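Long-range contact in stress responsive alpha-beta protein (PDB 3BB5), which is of unknown function but forms a dimer of ferredoxin-like subunits and belongs to the stress-responsive alpha-beta barrel family: residues Met20-Val25 / Gly76-Phe81. Residues are numbered along the deposited sequence; the frame is centred on the assembly and turned at random.
Sequences MLYHLV and GFLCTF. With EDO (1,2-ethanediol), chain G.
Leu-21, His-23 and Val-25 each exchange two backbone hydrogen bonds with Phe-81, Cys-79 and Phe-77, respectively, so six bonds join these antiparallel strands; the shortest runs from His-23 N to Cys-79 O, 2.7 Å. On the helix-facing side, Val-25 sets CB and both methyls over one face of the Phe-77 ring, CB lying 3.6 Å from the ring centroid in a CH-pi contact. With chi1 at 60°, Phe-77 CG sits between its N and carbonyl carbon, swinging the ring beneath the valine. Replacing Phe-77 by alanine would probably leave both methyls of Val-25 without the ring face they rest on. The edge of Phe-81 is turned toward the face of His-23, offset, with planes at 61°, and its CE2 reaches His-23 CB at 3.5 Å. The imidazole is held at both nitrogens: ND1 bonds Asp-118, and NE2 is hydrogen-bonded in the ring plane to O2 of a 1,2-ethanediol, probably from the crystallisation liquor, at 3.2 Å. On the other face, Leu-78 CD1 packs on Leu-24 CB at 3.8 Å. Leu-24 meets Leu-24 of the second subunit, so these central strands of the ferredoxin-like sheet carry helices on one face, the dimer partner on the other.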
HETATM    1  N   MSE A  20      -8.653   8.902  -8.874  1.00 50.60           N
HETATM    2  CA  MSE A  20      -8.908   7.679  -8.097  1.00 50.43           C
HETATM    3  C   MSE A  20      -7.875   7.465  -7.015  1.00 43.10           C
HETATM    4  O   MSE A  20      -6.701   7.582  -7.291  1.00 40.64           O
HETATM    5  CB  MSE A  20      -8.858   6.477  -9.039  1.00 49.41           C
HETATM    6  CG  MSE A  20      -8.891   5.142  -8.314  1.00 55.68           C
HETATM    7 SE   MSE A  20      -9.752   3.709  -9.352  0.75 68.09          SE
HETATM    8  CE  MSE A  20     -11.668   4.156  -9.094  1.00 49.38           C
ATOM      9  N   LEU A  21      -8.309   7.091  -5.811  1.00 39.36           N
ATOM     10  CA  LEU A  21      -7.431   7.066  -4.652  1.00 39.71           C
ATOM     11  C   LEU A  21      -7.304   5.677  -4.033  1.00 39.40           C
ATOM     12  O   LEU A  21      -8.293   5.041  -3.698  1.00 38.62           O
ATOM     13  CB  LEU A  21      -7.917   8.063  -3.574  1.00 39.50           C
ATOM     14  CG  LEU A  21      -7.833   9.569  -3.844  1.00 38.93           C
ATOM     15  CD1 LEU A  21      -8.583  10.302  -2.720  1.00 40.23           C
ATOM     16  CD2 LEU A  21      -6.386  10.062  -3.939  1.00 38.51           C
ATOM     17  N   TYR A  22      -6.068   5.241  -3.849  1.00 39.53           N
ATOM     18  CA  TYR A  22      -5.771   3.984  -3.178  1.00 39.13           C
ATOM     19  C   TYR A  22      -5.277   4.366  -1.800  1.00 37.61           C
ATOM     20  O   TYR A  22      -4.220   4.936  -1.672  1.00 37.66           O
ATOM     21  CB  TYR A  22      -4.700   3.192  -3.935  1.00 40.53           C
ATOM     22  CG  TYR A  22      -5.187   2.393  -5.136  1.00 40.55           C
ATOM     23  CD1 TYR A  22      -6.338   2.736  -5.830  1.00 50.70           C
ATOM     24  CD2 TYR A  22      -4.454   1.320  -5.607  1.00 51.26           C
ATOM     25  CE1 TYR A  22      -6.759   2.017  -6.923  1.00 49.57           C
ATOM     26  CE2 TYR A  22      -4.865   0.588  -6.711  1.00 53.52           C
ATOM     27  CZ  TYR A  22      -6.018   0.942  -7.362  1.00 49.73           C
ATOM     28  OH  TYR A  22      -6.428   0.217  -8.452  1.00 50.53           O
ATOM     29  N   HIS A  23      -6.078   4.056  -0.788  1.00 36.62           N
ATOM     30  CA  HIS A  23      -5.843   4.401   0.630  1.00 36.63           C
ATOM     31  C   HIS A  23      -5.273   3.173   1.294  1.00 36.00           C
ATOM     32  O   HIS A  23      -5.978   2.208   1.459  1.00 32.68           O
ATOM     33  CB  HIS A  23      -7.210   4.777   1.244  1.00 37.68           C
ATOM     34  CG  HIS A  23      -7.182   5.211   2.683  1.00 38.85           C
ATOM     35  ND1 HIS A  23      -6.664   6.423   3.090  1.00 42.39           N
ATOM     36  CD2 HIS A  23      -7.678   4.622   3.802  1.00 35.81           C
ATOM     37  CE1 HIS A  23      -6.825   6.552   4.398  1.00 41.06           C
ATOM     38  NE2 HIS A  23      -7.437   5.476   4.853  1.00 30.04           N
ATOM     39  N   LEU A  24      -3.984   3.198   1.621  1.00 37.17           N
ATOM     40  CA  LEU A  24      -3.295   2.066   2.202  1.00 39.23           C
ATOM     41  C   LEU A  24      -2.951   2.376   3.646  1.00 37.68           C
ATOM     42  O   LEU A  24      -2.363   3.410   3.949  1.00 36.05           O
ATOM     43  CB  LEU A  24      -2.016   1.735   1.420  1.00 41.47           C
ATOM     44  CG  LEU A  24      -0.985   0.802   2.126  1.00 49.59           C
ATOM     45  CD1 LEU A  24      -1.472  -0.688   2.263  1.00 48.98           C
ATOM     46  CD2 LEU A  24       0.420   0.854   1.430  1.00 49.12           C
ATOM     47  N   VAL A  25      -3.307   1.456   4.532  1.00 38.08           N
ATOM     48  CA  VAL A  25      -3.126   1.640   5.971  1.00 37.33           C
ATOM     49  C   VAL A  25      -2.317   0.447   6.493  1.00 36.55           C
ATOM     50  O   VAL A  25      -2.788  -0.686   6.412  1.00 35.04           O
ATOM     51  CB  VAL A  25      -4.512   1.744   6.707  1.00 36.90           C
ATOM     52  CG1 VAL A  25      -4.326   1.940   8.204  1.00 30.94           C
ATOM     53  CG2 VAL A  25      -5.373   2.853   6.082  1.00 32.12           C
ATOM     54  N   GLY A  76      -2.045  -5.019   7.204  1.00 34.90           N
ATOM     55  CA  GLY A  76      -2.500  -3.804   6.549  1.00 35.60           C
ATOM     56  C   GLY A  76      -3.757  -3.966   5.760  1.00 37.01           C
ATOM     57  O   GLY A  76      -4.310  -5.064   5.631  1.00 39.13           O
ATOM     58  N   PHE A  77      -4.248  -2.847   5.272  1.00 37.98           N
ATOM     59  CA  PHE A  77      -5.410  -2.880   4.395  1.00 37.42           C
ATOM     60  C   PHE A  77      -5.371  -1.811   3.338  1.00 34.55           C
ATOM     61  O   PHE A  77      -4.530  -0.948   3.381  1.00 31.40           O
ATOM     62  CB  PHE A  77      -6.730  -2.901   5.184  1.00 37.32           C
ATOM     63  CG  PHE A  77      -6.964  -1.708   6.086  1.00 35.59           C
ATOM     64  CD1 PHE A  77      -6.540  -1.724   7.386  1.00 33.10           C
ATOM     65  CD2 PHE A  77      -7.703  -0.620   5.647  1.00 37.83           C
ATOM     66  CE1 PHE A  77      -6.816  -0.664   8.233  1.00 37.05           C
ATOM     67  CE2 PHE A  77      -7.968   0.434   6.458  1.00 35.66           C
ATOM     68  CZ  PHE A  77      -7.535   0.417   7.763  1.00 36.96           C
ATOM     69  N   LEU A  78      -6.254  -1.969   2.351  1.00 38.65           N
ATOM     70  CA  LEU A  78      -6.362  -1.119   1.167  1.00 37.92           C
ATOM     71  C   LEU A  78      -7.839  -0.793   0.896  1.00 38.19           C
ATOM     72  O   LEU A  78      -8.665  -1.709   0.797  1.00 37.93           O
ATOM     73  CB  LEU A  78      -5.789  -1.816  -0.069  1.00 37.97           C
ATOM     74  CG  LEU A  78      -5.615  -0.838  -1.246  1.00 44.55           C
ATOM     75  CD1 LEU A  78      -4.252  -0.036  -1.148  1.00 45.35           C
ATOM     76  CD2 LEU A  78      -5.759  -1.527  -2.604  1.00 45.49           C
ATOM     77  N   CYS A  79      -8.154   0.503   0.793  1.00 36.04           N
ATOM     78  CA  CYS A  79      -9.407   0.955   0.215  1.00 39.40           C
ATOM     79  C   CYS A  79      -9.132   1.659  -1.074  1.00 36.55           C
ATOM     80  O   CYS A  79      -8.266   2.507  -1.134  1.00 36.60           O
ATOM     81  CB  CYS A  79     -10.138   1.942   1.117  1.00 40.09           C
ATOM     82  SG  CYS A  79     -10.211   1.387   2.730  1.00 44.08           S
ATOM     83  N   THR A  80      -9.900   1.313  -2.091  1.00 33.25           N
ATOM     84  CA  THR A  80      -9.885   1.995  -3.364  0.50 32.15           C
ATOM     85  C   THR A  80     -11.122   2.911  -3.399  1.00 33.56           C
ATOM     86  O   THR A  80     -12.217   2.419  -3.263  1.00 32.07           O
ATOM     87  CB  THR A  80      -9.938   0.955  -4.508  0.50 30.73           C
ATOM     88  OG1 THR A  80      -8.778   0.115  -4.427  0.50 31.71           O
ATOM     89  CG2 THR A  80      -9.998   1.621  -5.881  0.50 17.70           C
ATOM     90  N   PHE A  81     -10.925   4.218  -3.576  1.00 34.63           N
ATOM     91  CA  PHE A  81     -12.013   5.192  -3.693  1.00 34.12           C
ATOM     92  C   PHE A  81     -12.088   5.801  -5.078  1.00 34.77           C
ATOM     93  O   PHE A  81     -11.078   5.991  -5.756  1.00 33.84           O
ATOM     94  CB  PHE A  81     -11.837   6.322  -2.676  1.00 33.93           C
ATOM     95  CG  PHE A  81     -11.825   5.855  -1.248  1.00 33.78           C
ATOM     96  CD1 PHE A  81     -12.989   5.470  -0.634  1.00 28.77           C
ATOM     97  CD2 PHE A  81     -10.640   5.786  -0.521  1.00 35.82           C
ATOM     98  CE1 PHE A  81     -12.996   5.041   0.682  1.00 30.69           C
ATOM     99  CE2 PHE A  81     -10.658   5.361   0.790  1.00 33.19           C
ATOM    100  CZ  PHE A  81     -11.853   4.978   1.375  1.00 32.21           C
TER
HETATM  101  C1  EDO G 103      -7.071   4.735   9.552  1.00 52.94           C
HETATM  102  O1  EDO G 103      -7.123   6.082  10.048  1.00 48.49           O
HETATM  103  C2  EDO G 103      -8.443   4.255   9.060  1.00 56.09           C
HETATM  104  O2  EDO G 103      -8.572   4.362   7.624  1.00 52.54           O